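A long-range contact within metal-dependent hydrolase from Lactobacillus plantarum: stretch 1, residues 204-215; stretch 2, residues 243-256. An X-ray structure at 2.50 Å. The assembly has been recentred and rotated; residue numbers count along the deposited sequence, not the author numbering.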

# COMPACT_ATOMS: atom_id res chain seq x y z
N PRO A 204 4.89 -10.62 -22.86
CA PRO A 204 4.39 -11.97 -22.56
C PRO A 204 2.89 -12.18 -22.42
O PRO A 204 2.12 -11.22 -22.25
CB PRO A 204 5.13 -12.31 -21.27
CG PRO A 204 5.11 -10.99 -20.56
CD PRO A 204 5.50 -10.01 -21.66
N HIS A 205 2.50 -13.45 -22.49
CA HIS A 205 1.12 -13.88 -22.32
C HIS A 205 0.10 -13.18 -23.20
O HIS A 205 -0.95 -12.72 -22.73
CB HIS A 205 0.72 -13.74 -20.84
CG HIS A 205 1.67 -14.40 -19.90
ND1 HIS A 205 2.34 -13.71 -18.91
CD2 HIS A 205 2.08 -15.69 -19.80
CE1 HIS A 205 3.12 -14.54 -18.24
NE2 HIS A 205 2.99 -15.75 -18.76
N ALA A 206 0.41 -13.09 -24.49
CA ALA A 206 -0.50 -12.47 -25.45
C ALA A 206 -0.94 -11.05 -25.09
O ALA A 206 -2.07 -10.65 -25.40
CB ALA A 206 -1.71 -13.36 -25.65
N GLY A 207 -0.07 -10.29 -24.44
CA GLY A 207 -0.39 -8.92 -24.09
C GLY A 207 -1.24 -8.69 -22.87
O GLY A 207 -1.75 -7.58 -22.66
N ALA A 208 -1.40 -9.73 -22.05
CA ALA A 208 -2.20 -9.65 -20.83
C ALA A 208 -3.55 -9.00 -21.14
O ALA A 208 -4.34 -9.56 -21.89
CB ALA A 208 -1.44 -8.86 -19.77
N PHE A 209 -3.81 -7.83 -20.57
CA PHE A 209 -5.08 -7.13 -20.78
C PHE A 209 -5.06 -6.08 -21.89
O PHE A 209 -6.06 -5.38 -22.09
CB PHE A 209 -5.53 -6.44 -19.49
CG PHE A 209 -5.84 -7.39 -18.36
CD1 PHE A 209 -5.55 -7.03 -17.05
CD2 PHE A 209 -6.39 -8.64 -18.61
CE1 PHE A 209 -5.81 -7.90 -16.00
CE2 PHE A 209 -6.65 -9.53 -17.57
CZ PHE A 209 -6.35 -9.15 -16.26
N LEU A 210 -3.94 -5.95 -22.60
CA LEU A 210 -3.88 -4.96 -23.66
C LEU A 210 -5.02 -5.12 -24.68
O LEU A 210 -5.57 -4.12 -25.15
CB LEU A 210 -2.52 -5.02 -24.37
CG LEU A 210 -1.31 -4.77 -23.45
CD1 LEU A 210 -0.05 -4.54 -24.29
CD2 LEU A 210 -1.59 -3.55 -22.57
N GLY A 211 -5.37 -6.36 -25.00
CA GLY A 211 -6.45 -6.61 -25.94
C GLY A 211 -7.73 -5.88 -25.60
O GLY A 211 -8.52 -5.56 -26.49
N ILE A 212 -7.95 -5.59 -24.32
CA ILE A 212 -9.16 -4.88 -23.91
C ILE A 212 -8.98 -3.41 -23.52
O ILE A 212 -9.85 -2.58 -23.80
CB ILE A 212 -9.85 -5.62 -22.75
CG1 ILE A 212 -10.42 -6.95 -23.26
CG2 ILE A 212 -10.95 -4.74 -22.14
CD1 ILE A 212 -11.16 -7.76 -22.20
N VAL A 213 -7.88 -3.06 -22.86
CA VAL A 213 -7.70 -1.66 -22.45
C VAL A 213 -7.29 -0.69 -23.55
O VAL A 213 -7.64 0.49 -23.50
CB VAL A 213 -6.66 -1.51 -21.31
CG1 VAL A 213 -7.26 -1.97 -20.02
CG2 VAL A 213 -5.40 -2.32 -21.63
N ASP A 214 -6.57 -1.18 -24.55
CA ASP A 214 -6.13 -0.32 -25.64
C ASP A 214 -7.22 0.62 -26.14
O ASP A 214 -7.02 1.83 -26.21
CB ASP A 214 -5.57 -1.15 -26.81
CG ASP A 214 -4.17 -1.70 -26.53
OD1 ASP A 214 -3.64 -1.40 -25.44
OD2 ASP A 214 -3.61 -2.41 -27.39
N ASP A 215 -8.38 0.07 -26.46
CA ASP A 215 -9.48 0.87 -26.98
C ASP A 215 -10.00 1.87 -25.98
O ASP A 215 -10.57 2.90 -26.35
CB ASP A 215 -10.61 -0.05 -27.43
CG ASP A 215 -10.20 -0.93 -28.58
OD1 ASP A 215 -10.59 -2.11 -28.60
OD2 ASP A 215 -9.47 -0.44 -29.47
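Stretch 2 243-256: AVLPRQLPTLMSLA

Stretch 2 packs a short helix that begins at Gln248 against the turns and first helical residues of stretch 1. Both run in the same sense: Ala206 lies nearest Leu249 (CA to CA, 6.0 Å) and Gly211 nearest Leu252 (CA to CA, 5.3 Å). Before the helix the chain passes a cis peptide bond at Pro246, and Leu249 N donates a hydrogen bond back to Val244 O (2.7 Å).

Ala206 contributes the largest area. With phi and psi both positive, it turns its methyl toward stretch 2, where CB lies 3.9 Å from Val244 CG1, 3.4 Å from Gln248 CD and 3.9 Å from Leu252 CD2. The extended Gln248 side chain (chi1 and chi2 both t) reaches toward the carbonyl groups of His205 and Ala208, although its amide orientation is uncertain.

Further along, a type II' turn from Gly207 to Leu210, closed by Leu210 N to Gly207 O (2.7 Å), leads into the stretch 1 helix. Leu255, beyond the helical core of stretch 2, covers this start: its CD1 lies 4.0 Å from Gly211 CA and 3.8 Å from Asp214 OD2. Gly211 leaves room for the close approach: a CB there would sit a tight 3.2 Å from Thr251 CG2.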

# COMPACT_ATOMS: atom_id res chain seq x y z
N ALA A 243 -3.28 -19.40 -21.27
CA ALA A 243 -4.59 -19.74 -21.83
C ALA A 243 -5.04 -18.73 -22.88
O ALA A 243 -6.06 -18.06 -22.73
CB ALA A 243 -5.62 -19.82 -20.70
N VAL A 244 -4.28 -18.66 -23.96
CA VAL A 244 -4.56 -17.72 -25.04
C VAL A 244 -5.77 -18.05 -25.90
O VAL A 244 -6.26 -17.18 -26.63
CB VAL A 244 -3.34 -17.60 -25.97
CG1 VAL A 244 -2.11 -17.24 -25.15
CG2 VAL A 244 -3.14 -18.91 -26.72
N LEU A 245 -6.24 -19.29 -25.85
CA LEU A 245 -7.41 -19.67 -26.64
C LEU A 245 -8.57 -19.92 -25.70
O LEU A 245 -8.37 -20.31 -24.56
CB LEU A 245 -7.12 -20.92 -27.47
CG LEU A 245 -6.01 -20.87 -28.53
CD1 LEU A 245 -5.79 -22.26 -29.12
CD2 LEU A 245 -6.39 -19.87 -29.63
N PRO A 246 -9.81 -19.72 -26.17
CA PRO A 246 -10.19 -19.29 -27.52
C PRO A 246 -10.46 -17.79 -27.64
O PRO A 246 -10.88 -17.32 -28.70
CB PRO A 246 -11.44 -20.10 -27.77
CG PRO A 246 -12.12 -19.99 -26.44
CD PRO A 246 -10.99 -20.21 -25.43
N ARG A 247 -10.22 -17.03 -26.58
CA ARG A 247 -10.50 -15.61 -26.63
C ARG A 247 -9.33 -14.63 -26.74
O ARG A 247 -9.31 -13.79 -27.64
CB ARG A 247 -11.37 -15.23 -25.43
CG ARG A 247 -12.85 -15.63 -25.58
CD ARG A 247 -13.55 -15.63 -24.23
NE ARG A 247 -13.35 -16.91 -23.54
CZ ARG A 247 -14.06 -18.00 -23.80
NH1 ARG A 247 -15.00 -17.96 -24.73
NH2 ARG A 247 -13.81 -19.14 -23.17
N GLN A 248 -8.37 -14.73 -25.83
CA GLN A 248 -7.23 -13.82 -25.80
C GLN A 248 -6.45 -13.64 -27.11
O GLN A 248 -6.43 -12.55 -27.66
CB GLN A 248 -6.26 -14.22 -24.70
CG GLN A 248 -5.31 -13.10 -24.30
CD GLN A 248 -4.24 -13.54 -23.34
OE1 GLN A 248 -3.64 -12.73 -22.64
NE2 GLN A 248 -3.99 -14.85 -23.29
N LEU A 249 -5.82 -14.71 -27.59
CA LEU A 249 -5.04 -14.61 -28.82
C LEU A 249 -5.83 -14.02 -29.99
O LEU A 249 -5.34 -13.13 -30.68
CB LEU A 249 -4.47 -15.97 -29.21
CG LEU A 249 -3.65 -15.98 -30.50
CD1 LEU A 249 -2.72 -14.77 -30.55
CD2 LEU A 249 -2.87 -17.28 -30.59
N PRO A 250 -7.06 -14.51 -30.24
CA PRO A 250 -7.87 -13.97 -31.34
C PRO A 250 -8.06 -12.45 -31.25
O PRO A 250 -8.03 -11.75 -32.26
CB PRO A 250 -9.18 -14.74 -31.22
CG PRO A 250 -8.71 -16.09 -30.75
CD PRO A 250 -7.70 -15.71 -29.66
N THR A 251 -8.27 -11.94 -30.03
CA THR A 251 -8.46 -10.51 -29.87
C THR A 251 -7.15 -9.78 -30.22
O THR A 251 -7.16 -8.80 -30.97
CB THR A 251 -8.87 -10.15 -28.42
OG1 THR A 251 -10.16 -10.71 -28.13
CG2 THR A 251 -8.95 -8.64 -28.24
N LEU A 252 -6.05 -10.29 -29.69
CA LEU A 252 -4.73 -9.72 -29.93
C LEU A 252 -4.34 -9.63 -31.40
O LEU A 252 -3.62 -8.72 -31.81
CB LEU A 252 -3.67 -10.55 -29.19
CG LEU A 252 -2.21 -10.17 -29.48
CD1 LEU A 252 -1.90 -8.81 -28.86
CD2 LEU A 252 -1.28 -11.23 -28.93
N MSE A 253 -4.83 -10.57 -32.21
CA MSE A 253 -4.49 -10.59 -33.62
C MSE A 253 -5.14 -9.47 -34.44
O MSE A 253 -4.76 -9.24 -35.59
CB MSE A 253 -4.80 -11.96 -34.22
CG MSE A 253 -3.97 -13.06 -33.58
SE MSE A 253 -4.23 -14.84 -34.29
CE MSE A 253 -6.12 -14.99 -33.94
N SER A 254 -6.10 -8.78 -33.85
CA SER A 254 -6.73 -7.67 -34.55
C SER A 254 -5.92 -6.40 -34.26
O SER A 254 -6.21 -5.32 -34.79
CB SER A 254 -8.17 -7.48 -34.08
OG SER A 254 -8.20 -6.94 -32.77
N LEU A 255 -4.90 -6.53 -33.40
CA LEU A 255 -4.05 -5.40 -33.01
C LEU A 255 -2.57 -5.64 -33.31
O LEU A 255 -1.85 -4.71 -33.66
CB LEU A 255 -4.20 -5.11 -31.52
CG LEU A 255 -5.54 -4.60 -30.99
CD1 LEU A 255 -5.61 -4.86 -29.49
CD2 LEU A 255 -5.67 -3.12 -31.29
N ALA A 256 -2.13 -6.88 -33.15
CA ALA A 256 -0.73 -7.24 -33.37
C ALA A 256 -0.41 -7.58 -34.82
O ALA A 256 -1.29 -7.95 -35.60
CB ALA A 256 -0.35 -8.41 -32.49